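Local coordinates for protein Rd1NTF2_05_I64F_A80G_T94P_D101K_L106W (Synthetic construct, PDB 6W3F) that is a de novo designed NTF2-like protein, probably made to explore diverse pocket structures within this fold, at residues R35-G39 against D40-H44. Sequence-based numbering, arbitrary orientation.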
loop_
_atom_site.group_PDB
_atom_site.type_symbol
_atom_site.label_atom_id
_atom_site.label_comp_id
_atom_site.label_asym_id
_atom_site.label_seq_id
_atom_site.Cartn_x
_atom_site.Cartn_y
_atom_site.Cartn_z
ATOM N N ARG A 35 -0.288 2.861 -10.471
ATOM C CA ARG A 35 0.833 2.121 -11.023
ATOM C C ARG A 35 1.521 1.385 -9.880
ATOM O O ARG A 35 1.807 1.992 -8.851
ATOM C CB ARG A 35 1.821 3.058 -11.696
ATOM C CG ARG A 35 3.046 2.360 -12.185
ATOM C CD ARG A 35 4.079 3.363 -12.594
ATOM N NE ARG A 35 5.149 2.697 -13.319
ATOM C CZ ARG A 35 6.238 3.305 -13.764
ATOM N NH1 ARG A 35 6.411 4.605 -13.548
ATOM N NH2 ARG A 35 7.151 2.606 -14.423
ATOM N N ALA A 36 1.743 0.084 -10.037
ATOM C CA ALA A 36 2.368 -0.721 -8.994
ATOM C C ALA A 36 3.613 -1.378 -9.572
ATOM O O ALA A 36 3.535 -2.122 -10.555
ATOM C CB ALA A 36 1.409 -1.780 -8.442
ATOM N N ASP A 37 4.752 -1.106 -8.955
ATOM C CA ASP A 37 6.019 -1.751 -9.296
ATOM C C ASP A 37 6.389 -2.673 -8.139
ATOM O O ASP A 37 6.702 -2.202 -7.042
ATOM C CB ASP A 37 7.107 -0.710 -9.559
ATOM C CG ASP A 37 6.764 0.206 -10.719
ATOM O OD1 ASP A 37 6.336 -0.310 -11.767
ATOM O OD2 ASP A 37 6.889 1.441 -10.583
ATOM N N VAL A 38 6.277 -3.978 -8.362
ATOM C CA VAL A 38 6.772 -4.986 -7.428
ATOM C C VAL A 38 8.047 -5.523 -8.060
ATOM O O VAL A 38 7.994 -6.361 -8.965
ATOM C CB VAL A 38 5.758 -6.105 -7.178
ATOM C CG1 VAL A 38 6.319 -7.118 -6.177
ATOM C CG2 VAL A 38 4.428 -5.528 -6.693
ATOM N N GLY A 39 9.196 -5.065 -7.580
ATOM C CA GLY A 39 10.437 -5.498 -8.191
ATOM C C GLY A 39 10.541 -5.006 -9.616
ATOM O O GLY A 39 10.380 -3.816 -9.897
ATOM N N ASP A 40 10.826 -5.928 -10.537
ATOM C CA ASP A 40 10.929 -5.595 -11.951
ATOM C C ASP A 40 9.575 -5.538 -12.648
ATOM O O ASP A 40 9.460 -4.901 -13.704
ATOM C CB ASP A 40 11.815 -6.616 -12.670
ATOM C CG ASP A 40 11.280 -8.040 -12.568
ATOM O OD1 ASP A 40 10.176 -8.222 -12.008
ATOM O OD2 ASP A 40 11.968 -8.972 -13.043
ATOM N N LYS A 41 8.558 -6.175 -12.086
ATOM C CA LYS A 41 7.247 -6.218 -12.703
ATOM C C LYS A 41 6.493 -4.915 -12.475
ATOM O O LYS A 41 6.558 -4.319 -11.392
ATOM C CB LYS A 41 6.443 -7.392 -12.149
ATOM C CG LYS A 41 5.085 -7.529 -12.775
ATOM C CD LYS A 41 4.389 -8.790 -12.295
ATOM C CE LYS A 41 3.106 -9.024 -13.071
ATOM N NZ LYS A 41 3.363 -9.044 -14.536
ATOM N N THR A 42 5.772 -4.478 -13.508
ATOM C CA THR A 42 5.001 -3.250 -13.445
ATOM C C THR A 42 3.570 -3.518 -13.892
ATOM O O THR A 42 3.341 -4.075 -14.969
ATOM C CB THR A 42 5.622 -2.149 -14.310
ATOM O OG1 THR A 42 6.889 -1.766 -13.754
ATOM C CG2 THR A 42 4.696 -0.946 -14.358
ATOM N N VAL A 43 2.620 -3.090 -13.068
ATOM C CA VAL A 43 1.196 -3.341 -13.256
ATOM C C VAL A 43 0.505 -1.987 -13.337
ATOM O O VAL A 43 0.753 -1.114 -12.499
ATOM C CB VAL A 43 0.638 -4.186 -12.095
ATOM C CG1 VAL A 43 -0.844 -4.387 -12.221
ATOM C CG2 VAL A 43 1.394 -5.548 -11.998
ATOM N N HIS A 44 -0.363 -1.811 -14.334
ATOM C CA HIS A 44 -1.077 -0.555 -14.521
ATOM C C HIS A 44 -2.569 -0.761 -14.333
ATOM O O HIS A 44 -3.115 -1.767 -14.790
ATOM C CB HIS A 44 -0.844 0.032 -15.911
ATOM C CG HIS A 44 0.499 0.657 -16.073
ATOM N ND1 HIS A 44 0.736 1.980 -15.785
ATOM C CD2 HIS A 44 1.680 0.144 -16.488
ATOM C CE1 HIS A 44 2.002 2.262 -16.030
ATOM N NE2 HIS A 44 2.597 1.163 -16.455
#
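Strands 34-38 and 41-44 form a β hairpin with a two-residue loop, G39 and D40, closed by a type II' turn from V38 to K41 with G39 at positive phi (65°). A36 and V43 form the stronger of two hydrogen-bonded pairs: A36 N reaches V43 O at 2.9 Å and V43 N returns to A36 O at 2.8 Å, both nearly straight and in the carbonyl plane. In the second pair K41 N meets V38 O at 3.2 Å from above the carbonyl plane, and the bond from V38 N to K41 O is weak.

On the face carrying R35, D37, T42 and H44, the non-hydrogen-bonded pair D37 and T42 is linked through side chains. With T42 OG1 anti to its own carbonyl carbon (chi1 -67°), the hydroxyl lies alongside the carboxylate and donates to D37 OD1 at 2.5 Å, on the anti side and out of plane. T42 CG2 meets the edge of the R35 guanidinium, 3.8 Å from R35 NE, while D37 OD2 sits above one face, toward its rim, a salt bridge of charges only. A valine in place of T42 would probably leave D37 OD1 without its hydroxyl donor and the carboxylate freer to turn. R35 CG lies 4.0 Å from H44 CE1, guanidinium and ring planes 14° apart.

V38, K41 and V43 touch F52 of helix 46-56, and strand 34-38 also bonds to strand 106-114, making this an edge hairpin of the NTF2-like sheet.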